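Local coordinates for SspB protein (Streptomyces clavuligerus, PDB 6JUF) that probably acts as a metal-binding DNase in SspABCD-SspE, a phosphorothioation-sensing defence system of bacteria against phages, at residues V133-A138 with K178-A183; P139-T144 with A267-E272; I176-M179 with R185-G188; E209-R214 with E218-S223. All coordinates share one frame; numbering follows the deposited sequence.

Contact 1 (V133-A138 with K178-A183); sequences VAFHLA and KMYVPA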
loop_
_atom_site.group_PDB
_atom_site.type_symbol
_atom_site.label_atom_id
_atom_site.label_comp_id
_atom_site.label_asym_id
_atom_site.label_seq_id
_atom_site.Cartn_x
_atom_site.Cartn_y
_atom_site.Cartn_z
ATOM N N VAL B 133 22.284 -7.928 7.631
ATOM C CA VAL B 133 22.899 -7.663 8.954
ATOM C C VAL B 133 21.801 -7.303 9.962
ATOM O O VAL B 133 21.764 -7.834 11.067
ATOM C CB VAL B 133 23.926 -6.496 8.884
ATOM C CG1 VAL B 133 24.464 -6.208 10.321
ATOM C CG2 VAL B 133 25.093 -6.887 7.975
ATOM N N ALA B 134 20.904 -6.358 9.590
ATOM C CA ALA B 134 19.912 -5.805 10.540
ATOM C C ALA B 134 19.035 -6.921 11.093
ATOM O O ALA B 134 18.781 -6.990 12.277
ATOM C CB ALA B 134 19.032 -4.694 9.910
ATOM N N PHE B 135 18.553 -7.788 10.210
ATOM C CA PHE B 135 17.670 -8.884 10.665
ATOM C C PHE B 135 18.417 -10.071 11.235
ATOM O O PHE B 135 17.898 -10.671 12.231
ATOM C CB PHE B 135 16.725 -9.329 9.547
ATOM C CG PHE B 135 15.591 -8.360 9.328
ATOM C CD1 PHE B 135 14.374 -8.574 9.951
ATOM C CD2 PHE B 135 15.758 -7.218 8.536
ATOM C CE1 PHE B 135 13.308 -7.675 9.780
ATOM C CE2 PHE B 135 14.688 -6.332 8.352
ATOM C CZ PHE B 135 13.493 -6.515 9.008
ATOM N N HIS B 136 19.554 -10.463 10.645
ATOM C CA HIS B 136 20.138 -11.786 10.951
ATOM C C HIS B 136 21.445 -11.773 11.722
ATOM O O HIS B 136 21.788 -12.774 12.335
ATOM C CB HIS B 136 20.328 -12.541 9.636
ATOM C CG HIS B 136 19.014 -12.922 8.990
ATOM N ND1 HIS B 136 18.119 -13.700 9.615
ATOM C CD2 HIS B 136 18.500 -12.663 7.736
ATOM C CE1 HIS B 136 17.038 -13.902 8.838
ATOM N NE2 HIS B 136 17.261 -13.266 7.665
ATOM N N LEU B 137 22.189 -10.664 11.679
ATOM C CA LEU B 137 23.570 -10.647 12.292
ATOM C C LEU B 137 23.757 -9.689 13.462
ATOM O O LEU B 137 24.623 -9.908 14.307
ATOM C CB LEU B 137 24.650 -10.379 11.235
ATOM C CG LEU B 137 24.738 -11.434 10.102
ATOM C CD1 LEU B 137 25.795 -11.081 9.062
ATOM C CD2 LEU B 137 25.083 -12.789 10.633
ATOM N N ALA B 138 22.906 -8.686 13.567
ATOM C CA ALA B 138 23.057 -7.698 14.651
ATOM C C ALA B 138 22.816 -8.342 15.997
ATOM O O ALA B 138 21.916 -9.187 16.114
ATOM C CB ALA B 138 22.094 -6.500 14.473
ATOM N N LYS B 178 12.484 3.710 6.734
ATOM C CA LYS B 178 11.355 4.153 5.911
ATOM C C LYS B 178 10.516 2.975 5.396
ATOM O O LYS B 178 9.294 3.129 5.213
ATOM C CB LYS B 178 11.875 4.979 4.674
ATOM C CG LYS B 178 12.317 6.363 5.098
ATOM C CD LYS B 178 12.499 7.290 3.911
ATOM C CE LYS B 178 13.854 7.154 3.323
ATOM N NZ LYS B 178 13.872 8.037 2.133
ATOM N N MET B 179 11.149 1.820 5.198
ATOM C CA MET B 179 10.471 0.659 4.623
ATOM C C MET B 179 9.559 0.008 5.681
ATOM O O MET B 179 8.482 -0.524 5.349
ATOM C CB MET B 179 11.518 -0.370 4.136
ATOM C CG MET B 179 10.902 -1.708 3.644
ATOM S SD MET B 179 12.195 -2.557 2.684
ATOM C CE MET B 179 11.294 -4.057 2.340
ATOM N N TYR B 180 10.024 -0.037 6.941
ATOM C CA TYR B 180 9.315 -0.841 7.946
ATOM C C TYR B 180 8.545 -0.112 9.060
ATOM O O TYR B 180 7.709 -0.744 9.718
ATOM C CB TYR B 180 10.283 -1.837 8.638
ATOM C CG TYR B 180 10.896 -2.865 7.693
ATOM C CD1 TYR B 180 10.104 -3.944 7.200
ATOM C CD2 TYR B 180 12.212 -2.773 7.264
ATOM C CE1 TYR B 180 10.660 -4.868 6.288
ATOM C CE2 TYR B 180 12.744 -3.685 6.374
ATOM C CZ TYR B 180 11.990 -4.740 5.898
ATOM O OH TYR B 180 12.562 -5.646 5.043
ATOM N N VAL B 181 8.862 1.154 9.366
ATOM C CA VAL B 181 8.241 1.851 10.493
ATOM C C VAL B 181 6.993 2.637 10.025
ATOM O O VAL B 181 6.853 2.976 8.838
ATOM C CB VAL B 181 9.216 2.828 11.252
ATOM C CG1 VAL B 181 10.501 2.108 11.616
ATOM C CG2 VAL B 181 9.474 4.108 10.463
ATOM N N PRO B 182 6.058 2.891 10.960
ATOM C CA PRO B 182 4.862 3.648 10.552
ATOM C C PRO B 182 5.212 5.013 10.005
ATOM O O PRO B 182 6.188 5.637 10.459
ATOM C CB PRO B 182 4.036 3.769 11.853
ATOM C CG PRO B 182 4.518 2.587 12.704
ATOM C CD PRO B 182 5.990 2.410 12.355
ATOM N N ALA B 183 4.457 5.454 8.984
ATOM C CA ALA B 183 4.738 6.706 8.306
ATOM C C ALA B 183 4.774 7.888 9.294
ATOM O O ALA B 183 5.476 8.850 9.108
ATOM C CB ALA B 183 3.661 6.945 7.236
#
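Phe135 sets the edge of its ring over one face of Tyr180. The pair is a T-shaped (edge-to-face) stack. The ring centroids are 5.3 Å apart and the planes stand at 66°. The far end of the phenylalanine ring does the touching, with Phe135 CE2 3.8 Å from Tyr180 CE2. Phe135 CZ sits off-centre, toward the rim of the tyrosine ring, and is 3.9 Å from Tyr180 CZ. The two side chains come from opposite directions and meet between the two helices. The CA atoms of Phe135 and Tyr180 remain 11.9 Å apart, so the rings alone bridge the gap. Tyr180 has CG anti to its carbonyl carbon (chi1 -63°), which carries the ring out toward helix 129-137. Met179 CG lies over the centre of the opposite face of Tyr180, 3.8 Å above the plane, so the ring is held from two sides. The contact joins the C-terminal ends of helices 129-137 and 166-180 in the protein interior. Residues 133-137 make a wider pi-type turn, and Val133 O accepts from both Leu137 N and Ala138 N. His114 and Phe221 add further rings to the cluster. No hydrogen bond links the two segments. The junction rests on dispersion and on the attraction of slightly positive C-H edges for an electron-rich ring face, which favours this tilted placing of the rings.

Contact 2 (P139-T144 with A267-E272); sequences PFSRFT and AFRIRE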
loop_
_atom_site.group_PDB
_atom_site.type_symbol
_atom_site.label_atom_id
_atom_site.label_comp_id
_atom_site.label_asym_id
_atom_site.label_seq_id
_atom_site.Cartn_x
_atom_site.Cartn_y
_atom_site.Cartn_z
ATOM N N PRO B 139 23.600 -7.972 17.012
ATOM C CA PRO B 139 23.444 -8.679 18.317
ATOM C C PRO B 139 22.278 -8.062 19.141
ATOM O O PRO B 139 21.932 -8.556 20.186
ATOM C CB PRO B 139 24.774 -8.412 19.012
ATOM C CG PRO B 139 25.198 -7.090 18.459
ATOM C CD PRO B 139 24.736 -7.064 17.004
ATOM N N PHE B 140 21.697 -6.955 18.672
ATOM C CA PHE B 140 20.651 -6.210 19.387
ATOM C C PHE B 140 19.405 -6.049 18.510
ATOM O O PHE B 140 19.486 -6.129 17.279
ATOM C CB PHE B 140 21.165 -4.818 19.923
ATOM C CG PHE B 140 21.951 -4.021 18.899
ATOM C CD1 PHE B 140 23.316 -3.839 19.039
ATOM C CD2 PHE B 140 21.312 -3.504 17.747
ATOM C CE1 PHE B 140 24.042 -3.146 18.078
ATOM C CE2 PHE B 140 22.043 -2.795 16.781
ATOM C CZ PHE B 140 23.415 -2.629 16.967
ATOM N N SER B 141 18.265 -5.842 19.151
ATOM C CA SER B 141 16.985 -5.549 18.465
ATOM C C SER B 141 16.538 -4.133 18.656
ATOM O O SER B 141 15.638 -3.665 17.911
ATOM C CB SER B 141 15.860 -6.495 18.935
ATOM O OG SER B 141 16.029 -7.766 18.307
ATOM N N ARG B 142 17.103 -3.435 19.638
ATOM C CA ARG B 142 16.818 -2.018 19.862
ATOM C C ARG B 142 18.092 -1.209 19.613
ATOM O O ARG B 142 19.169 -1.576 20.040
ATOM C CB ARG B 142 16.253 -1.805 21.277
ATOM C CG ARG B 142 16.022 -0.345 21.571
ATOM C CD ARG B 142 16.045 -0.072 23.041
ATOM N NE ARG B 142 14.720 0.280 23.492
ATOM C CZ ARG B 142 14.483 1.222 24.405
ATOM N NH1 ARG B 142 15.497 1.929 24.949
ATOM N NH2 ARG B 142 13.227 1.482 24.755
ATOM N N PHE B 143 17.960 -0.087 18.877
ATOM C CA PHE B 143 19.162 0.599 18.446
ATOM C C PHE B 143 18.872 2.040 18.037
ATOM O O PHE B 143 17.770 2.366 17.554
ATOM C CB PHE B 143 19.763 -0.131 17.241
ATOM C CG PHE B 143 18.742 -0.477 16.189
ATOM C CD1 PHE B 143 18.464 0.419 15.156
ATOM C CD2 PHE B 143 18.039 -1.678 16.246
ATOM C CE1 PHE B 143 17.519 0.094 14.169
ATOM C CE2 PHE B 143 17.101 -2.005 15.290
ATOM C CZ PHE B 143 16.826 -1.120 14.263
ATOM N N THR B 144 19.901 2.869 18.094
ATOM C CA THR B 144 19.851 4.115 17.323
ATOM C C THR B 144 20.296 3.791 15.892
ATOM O O THR B 144 20.923 2.751 15.626
ATOM C CB THR B 144 20.828 5.152 17.914
ATOM O OG1 THR B 144 22.194 4.699 17.784
ATOM C CG2 THR B 144 20.460 5.419 19.357
ATOM N N ALA B 267 13.986 -13.756 10.442
ATOM C CA ALA B 267 13.513 -12.959 9.301
ATOM C C ALA B 267 12.136 -12.362 9.606
ATOM O O ALA B 267 11.862 -11.206 9.305
ATOM C CB ALA B 267 13.415 -13.804 7.999
ATOM N N PHE B 268 11.300 -13.163 10.217
ATOM C CA PHE B 268 9.928 -12.739 10.522
ATOM C C PHE B 268 9.770 -12.247 11.953
ATOM O O PHE B 268 8.681 -11.794 12.318
ATOM C CB PHE B 268 8.902 -13.858 10.235
ATOM C CG PHE B 268 8.902 -14.353 8.790
ATOM C CD1 PHE B 268 9.090 -13.449 7.722
ATOM C CD2 PHE B 268 8.561 -15.659 8.501
ATOM C CE1 PHE B 268 8.982 -13.876 6.383
ATOM C CE2 PHE B 268 8.452 -16.101 7.165
ATOM C CZ PHE B 268 8.633 -15.198 6.111
ATOM N N ARG B 269 10.801 -12.411 12.771
ATOM C CA ARG B 269 10.796 -12.005 14.184
ATOM C C ARG B 269 9.634 -12.703 14.896
ATOM O O ARG B 269 8.751 -12.059 15.485
ATOM C CB ARG B 269 10.862 -10.457 14.339
ATOM C CG ARG B 269 12.215 -9.863 13.882
ATOM C CD ARG B 269 13.398 -10.700 14.389
ATOM N NE ARG B 269 14.729 -10.248 13.916
ATOM C CZ ARG B 269 15.474 -9.373 14.569
ATOM N NH1 ARG B 269 14.995 -8.835 15.701
ATOM N NH2 ARG B 269 16.662 -9.012 14.082
ATOM N N ILE B 270 9.588 -14.021 14.745
ATOM C CA ILE B 270 8.597 -14.877 15.436
ATOM C C ILE B 270 9.305 -15.892 16.313
ATOM O O ILE B 270 10.453 -16.237 16.064
ATOM C CB ILE B 270 7.642 -15.565 14.434
ATOM C CG1 ILE B 270 8.458 -16.413 13.417
ATOM C CG2 ILE B 270 6.763 -14.463 13.787
ATOM C CD1 ILE B 270 7.582 -17.217 12.452
ATOM N N ARG B 271 8.608 -16.318 17.373
ATOM C CA ARG B 271 9.135 -17.267 18.345
ATOM C C ARG B 271 9.093 -18.715 17.858
ATOM O O ARG B 271 8.295 -19.039 16.990
ATOM C CB ARG B 271 8.327 -17.139 19.636
ATOM C CG ARG B 271 8.507 -15.776 20.269
ATOM C CD ARG B 271 8.057 -15.743 21.718
ATOM N NE ARG B 271 7.581 -14.404 22.098
ATOM C CZ ARG B 271 8.324 -13.295 22.162
ATOM N NH1 ARG B 271 9.623 -13.308 21.863
ATOM N NH2 ARG B 271 7.759 -12.150 22.522
ATOM N N GLU B 272 9.941 -19.559 18.403
ATOM C CA GLU B 272 9.935 -20.992 18.092
ATOM C C GLU B 272 8.543 -21.590 18.198
ATOM O O GLU B 272 8.207 -22.421 17.360
ATOM C CB GLU B 272 10.903 -21.762 19.017
ATOM C CG GLU B 272 11.239 -23.146 18.497
ATOM C CD GLU B 272 12.285 -23.825 19.353
ATOM O OE1 GLU B 272 13.393 -23.264 19.565
ATOM O OE2 GLU B 272 11.992 -24.927 19.786
HETATM O O HOH W 1 18.260 -6.998 15.008
#
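Arg269, just past the end of helix 264-268, grips Ser141 beside strand 142-144. That strand is an outer member of a three-stranded antiparallel sheet. Helix 129-137, strand 142-144, helices 145-159 and 166-180 and the hairpin 208-211/218-221 follow the order of a winged-helix domain, and the fold is consistent with one. Ala267 lies near the end of helix 264-268, and its backbone N comes up against His136 of helix 129-137. Arg269 then leaves the helix with positive phi, and its side chain points toward 139-144. Its chain is bent at chi2 (-44°), which brings the guanidinium round to Ser141. Each nitrogen of the group has its own task. NE bonds back to Arg266 O, at the end of the same helix. NH2 donates to Phe135 O and also to a water, which lies at the guanidinium edge, 2.7 Å from Arg269 NH2. That water donates in turn to Phe140 O, again over 2.7 Å. The guanidinium is thus bonded to Arg266, Phe135 and Ser141, and through the water to Phe140; this fixes its rotation. Past Ile270, Arg271 takes the N-cap position of helix 272-285, and Glu272 begins that helix. The contact thus ties a short helix-to-helix link to the loop leading into strand 142-144. Arg269 NH1 donates to Ser141 OG at 3.0 Å, in a bent bond (137°) with the hydroxyl oxygen 20° out of the guanidinium plane.

Contact 3 (I176-M179 with R185-G188); sequences ITKM and RLRG
Leu186 rests its two methyl groups on the flank of helix 166-180 at Lys178. Of the residues here it has the most surface buried by the contact, and Lys178 and Thr177 follow. Leu186 CD1 lies against the helix backbone, 4.0 Å from Lys178 CA. The other branch reaches the lysine stem, with Leu186 CD2 4.0 Å from Lys178 CG. The two side chains cross at about a right angle, and both leucine methyls lie against the base of the lysine. Leu186 has CG anti to its carbonyl carbon (chi1 -57°), and this directs the fork at the helix. Thr177 adds a looser apolar touch, its CG2 methyl 4.4 Å from Leu186 CD2. The hydroxyl of Thr177 turns back to Val173 O in its own helix, which leaves the methyl to do the packing. The Lys178 chain bends at chi3 (-86°) and its end leads away from Leu186. Its NZ bonds to Thr19 O. The next residue back, Glu18, binds magnesium in another structure of this protein. No such ion is bound to this chain, and the side chains of Lys178 and Glu18 are about 9 Å apart. This is apolar packing of a loop onto a helix, and no hydrogen bond crosses it. The chain turns back after helix 166-180, and Leu186 also packs on Val181 and Arg203. Beside it, Thr177 and Arg185 touch Trp219 of strand 218-221, while Ile176 faces helix 129-137 on Ser130 and Trp131.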
loop_
_atom_site.group_PDB
_atom_site.type_symbol
_atom_site.label_atom_id
_atom_site.label_comp_id
_atom_site.label_asym_id
_atom_site.label_seq_id
_atom_site.Cartn_x
_atom_site.Cartn_y
_atom_site.Cartn_z
ATOM N N ILE B 176 15.959 1.302 5.415
ATOM C CA ILE B 176 15.351 0.197 6.227
ATOM C C ILE B 176 14.259 0.806 7.141
ATOM O O ILE B 176 13.166 0.278 7.232
ATOM C CB ILE B 176 16.445 -0.482 7.090
ATOM C CG1 ILE B 176 17.323 -1.381 6.227
ATOM C CG2 ILE B 176 15.791 -1.314 8.207
ATOM C CD1 ILE B 176 18.668 -1.815 6.821
ATOM N N THR B 177 14.543 1.955 7.758
ATOM C CA THR B 177 13.559 2.599 8.650
ATOM C C THR B 177 12.308 3.036 7.871
ATOM O O THR B 177 11.195 2.715 8.284
ATOM C CB THR B 177 14.182 3.844 9.304
ATOM O OG1 THR B 177 15.446 3.465 9.881
ATOM C CG2 THR B 177 13.312 4.380 10.422
ATOM N N LYS B 178 12.484 3.710 6.734
ATOM C CA LYS B 178 11.355 4.153 5.911
ATOM C C LYS B 178 10.516 2.975 5.396
ATOM O O LYS B 178 9.294 3.129 5.213
ATOM C CB LYS B 178 11.875 4.979 4.674
ATOM C CG LYS B 178 12.317 6.363 5.098
ATOM C CD LYS B 178 12.499 7.290 3.911
ATOM C CE LYS B 178 13.854 7.154 3.323
ATOM N NZ LYS B 178 13.872 8.037 2.133
ATOM N N MET B 179 11.149 1.820 5.198
ATOM C CA MET B 179 10.471 0.659 4.623
ATOM C C MET B 179 9.559 0.008 5.681
ATOM O O MET B 179 8.482 -0.524 5.349
ATOM C CB MET B 179 11.518 -0.370 4.136
ATOM C CG MET B 179 10.902 -1.708 3.644
ATOM S SD MET B 179 12.195 -2.557 2.684
ATOM C CE MET B 179 11.294 -4.057 2.340
ATOM N N ARG B 185 6.122 8.111 12.100
ATOM C CA ARG B 185 7.464 8.250 12.738
ATOM C C ARG B 185 8.463 8.912 11.845
ATOM O O ARG B 185 9.602 9.216 12.269
ATOM C CB ARG B 185 8.004 6.903 13.118
ATOM C CG ARG B 185 6.990 5.983 13.808
ATOM C CD ARG B 185 6.282 6.600 14.998
ATOM N NE ARG B 185 5.418 5.541 15.516
ATOM C CZ ARG B 185 4.119 5.621 15.743
ATOM N NH1 ARG B 185 3.447 6.781 15.627
ATOM N NH2 ARG B 185 3.454 4.530 16.151
ATOM N N LEU B 186 8.064 9.065 10.575
ATOM C CA LEU B 186 8.959 9.640 9.578
ATOM C C LEU B 186 8.757 11.122 9.482
ATOM O O LEU B 186 7.693 11.652 9.823
ATOM C CB LEU B 186 8.751 8.987 8.218
ATOM C CG LEU B 186 8.925 7.446 8.211
ATOM C CD1 LEU B 186 8.552 6.898 6.848
ATOM C CD2 LEU B 186 10.375 7.050 8.574
ATOM N N ARG B 187 9.790 11.810 9.073
ATOM C CA ARG B 187 9.617 13.202 8.771
ATOM C C ARG B 187 9.879 13.398 7.291
ATOM O O ARG B 187 10.909 13.010 6.757
ATOM C CB ARG B 187 10.474 14.126 9.664
ATOM C CG ARG B 187 10.058 14.097 11.133
ATOM C CD ARG B 187 8.549 14.295 11.279
ATOM N NE ARG B 187 7.920 13.824 12.544
ATOM C CZ ARG B 187 8.502 13.212 13.574
ATOM N NH1 ARG B 187 9.803 12.963 13.609
ATOM N NH2 ARG B 187 7.754 12.852 14.615
ATOM N N GLY B 188 8.897 13.956 6.614
ATOM C CA GLY B 188 9.199 14.591 5.368
ATOM C C GLY B 188 10.206 15.659 5.759
ATOM O O GLY B 188 10.397 15.970 6.968
#

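Contact 4 (E209-R214 with E218-S223); sequences EQVGQR and EWEFTS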
loop_
_atom_site.group_PDB
_atom_site.type_symbol
_atom_site.label_atom_id
_atom_site.label_comp_id
_atom_site.label_asym_id
_atom_site.label_seq_id
_atom_site.Cartn_x
_atom_site.Cartn_y
_atom_site.Cartn_z
ATOM N N GLU B 209 9.542 -0.281 15.001
ATOM C CA GLU B 209 8.834 0.817 15.634
ATOM C C GLU B 209 9.833 1.783 16.270
ATOM O O GLU B 209 10.970 1.426 16.597
ATOM C CB GLU B 209 7.827 0.262 16.681
ATOM C CG GLU B 209 6.994 1.281 17.477
ATOM C CD GLU B 209 6.140 2.200 16.578
ATOM O OE1 GLU B 209 6.670 3.078 15.891
ATOM O OE2 GLU B 209 4.889 2.039 16.606
ATOM N N GLN B 210 9.374 3.030 16.400
ATOM C CA GLN B 210 10.088 4.047 17.126
ATOM C C GLN B 210 9.955 3.807 18.623
ATOM O O GLN B 210 8.865 3.454 19.109
ATOM C CB GLN B 210 9.444 5.392 16.719
ATOM C CG GLN B 210 9.753 6.496 17.677
ATOM C CD GLN B 210 11.209 6.809 17.787
ATOM O OE1 GLN B 210 11.669 7.145 18.886
ATOM N NE2 GLN B 210 11.948 6.757 16.675
ATOM N N VAL B 211 11.026 4.026 19.383
ATOM C CA VAL B 211 10.863 3.828 20.805
ATOM C C VAL B 211 11.282 5.068 21.624
ATOM O O VAL B 211 12.199 5.799 21.250
ATOM C CB VAL B 211 11.339 2.439 21.256
ATOM C CG1 VAL B 211 12.848 2.329 21.160
ATOM C CG2 VAL B 211 10.816 2.128 22.651
ATOM N N GLY B 212 10.516 5.306 22.692
ATOM C CA GLY B 212 10.516 6.527 23.516
ATOM C C GLY B 212 11.118 7.776 22.917
ATOM O O GLY B 212 12.101 8.279 23.436
ATOM N N GLN B 213 10.533 8.309 21.851
ATOM C CA GLN B 213 11.183 9.437 21.140
ATOM C C GLN B 213 11.437 10.693 22.019
ATOM O O GLN B 213 11.102 10.719 23.210
ATOM C CB GLN B 213 10.420 9.779 19.848
ATOM N N ARG B 214 12.083 11.702 21.448
ATOM C CA ARG B 214 12.104 13.049 22.043
ATOM C C ARG B 214 12.062 14.091 20.922
ATOM O O ARG B 214 11.007 14.715 20.709
ATOM C CB ARG B 214 13.303 13.277 22.983
ATOM N N GLU B 218 15.600 6.637 19.057
ATOM C CA GLU B 218 15.699 5.144 19.120
ATOM C C GLU B 218 14.636 4.293 18.390
ATOM O O GLU B 218 13.501 4.713 18.273
ATOM C CB GLU B 218 15.785 4.665 20.566
ATOM C CG GLU B 218 16.989 5.112 21.363
ATOM C CD GLU B 218 16.995 4.442 22.706
ATOM O OE1 GLU B 218 16.580 5.132 23.648
ATOM O OE2 GLU B 218 17.374 3.239 22.813
ATOM N N TRP B 219 14.991 3.091 17.929
ATOM C CA TRP B 219 14.079 2.223 17.166
ATOM C C TRP B 219 14.285 0.792 17.600
ATOM O O TRP B 219 15.280 0.436 18.234
ATOM C CB TRP B 219 14.380 2.238 15.687
ATOM C CG TRP B 219 14.467 3.636 15.162
ATOM C CD1 TRP B 219 15.561 4.477 15.149
ATOM C CD2 TRP B 219 13.378 4.392 14.551
ATOM N NE1 TRP B 219 15.234 5.682 14.572
ATOM C CE2 TRP B 219 13.934 5.685 14.186
ATOM C CE3 TRP B 219 12.052 4.122 14.285
ATOM C CZ2 TRP B 219 13.159 6.681 13.585
ATOM C CZ3 TRP B 219 11.249 5.122 13.670
ATOM C CH2 TRP B 219 11.810 6.373 13.314
ATOM N N GLU B 220 13.310 -0.062 17.277
ATOM C CA GLU B 220 13.484 -1.477 17.579
ATOM C C GLU B 220 12.691 -2.363 16.643
ATOM O O GLU B 220 11.612 -1.968 16.165
ATOM C CB GLU B 220 13.133 -1.786 19.021
ATOM C CG GLU B 220 11.674 -1.625 19.377
ATOM C CD GLU B 220 11.426 -1.887 20.849
ATOM O OE1 GLU B 220 10.278 -1.778 21.220
ATOM O OE2 GLU B 220 12.358 -2.167 21.634
ATOM N N PHE B 221 13.230 -3.557 16.390
ATOM C CA PHE B 221 12.439 -4.588 15.761
ATOM C C PHE B 221 11.426 -5.038 16.815
ATOM O O PHE B 221 11.732 -5.144 18.004
ATOM C CB PHE B 221 13.307 -5.706 15.100
ATOM C CG PHE B 221 14.110 -5.209 13.928
ATOM C CD1 PHE B 221 13.445 -4.640 12.813
ATOM C CD2 PHE B 221 15.508 -5.216 13.943
ATOM C CE1 PHE B 221 14.168 -4.123 11.738
ATOM C CE2 PHE B 221 16.229 -4.745 12.849
ATOM C CZ PHE B 221 15.552 -4.182 11.755
ATOM N N THR B 222 10.200 -5.281 16.391
ATOM C CA THR B 222 9.119 -5.617 17.317
ATOM C C THR B 222 9.108 -7.109 17.645
ATOM O O THR B 222 9.753 -7.906 16.986
ATOM C CB THR B 222 7.747 -5.247 16.746
ATOM O OG1 THR B 222 7.560 -5.980 15.530
ATOM C CG2 THR B 222 7.655 -3.741 16.453
ATOM N N SER B 223 8.391 -7.483 18.699
ATOM C CA SER B 223 8.341 -8.926 19.050
ATOM C C SER B 223 6.997 -9.465 19.488
ATOM O O SER B 223 6.936 -10.495 20.160
ATOM C CB SER B 223 9.449 -9.315 20.061
ATOM O OG SER B 223 9.438 -8.408 21.119
#
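Glu209 and Glu220 form an antiparallel hydrogen-bonded pair, with Glu209 N to Glu220 O and Glu220 N to Glu209 O both at 2.9 Å. Next comes the non-hydrogen-bonded pair Gln210 and Trp219, whose CA atoms are 4.4 Å apart. Val211 N donates to Glu218 O at 2.8 Å. Trp219 CA also makes a C-H...O contact with Glu209 O. Gln210 and Trp219 share one face of the sheet. Gln210 CB is 3.6 Å from Trp219 CZ3, and the end of the glutamine comes over one face of the indole, its amide plane steeply tilted, 77° from the ring. The two strands make a beta hairpin within the three-stranded sheet, with strand 142-144 on the far side of 218-221. On the other face, Val211 CG1 packs at 3.8 Å on Glu218 CB, and Val211 CG2 approaches the carboxylate of Glu220. Glu218 makes a salt bridge with Arg142 of the neighbouring strand, and Glu220 a long, weak ion pair with it. Near the end of strand 218-221, Glu209 CB meets Thr222 CG2. Glu209 has CG anti to its backbone N and bends at chi2 (58°). This folds the carboxylate back along its own strand, where the anti lone pair of OE1 accepts from Gln210 N at 2.8 Å. The same oxygen takes a salt bridge from Arg185 NE.

The four contacts gather on helices 129-137 and 166-180 and the sheet of strands 142-144, 218-221 and 208-211. Contacts 1 and 3 share Lys178 and Met179, with centres about 11 Å apart. Contact 4 also lies about 11 Å from contact 1, and about 12 Å from contacts 2 and 3, between centres. Contact 2 reaches farthest along the chain. Its segments enclose those of contacts 3 and 4 and interleave with those of contact 1. Contacts 2 and 4 meet in the sheet, where strands 142-144 and 218-221 are neighbours. Phe135 and Phe221 join contacts 1 and 4. Contacts 1, 3 and 4 lie in a unit whose topology is consistent with a winged helix, and contact 2 joins it to helix 264-268.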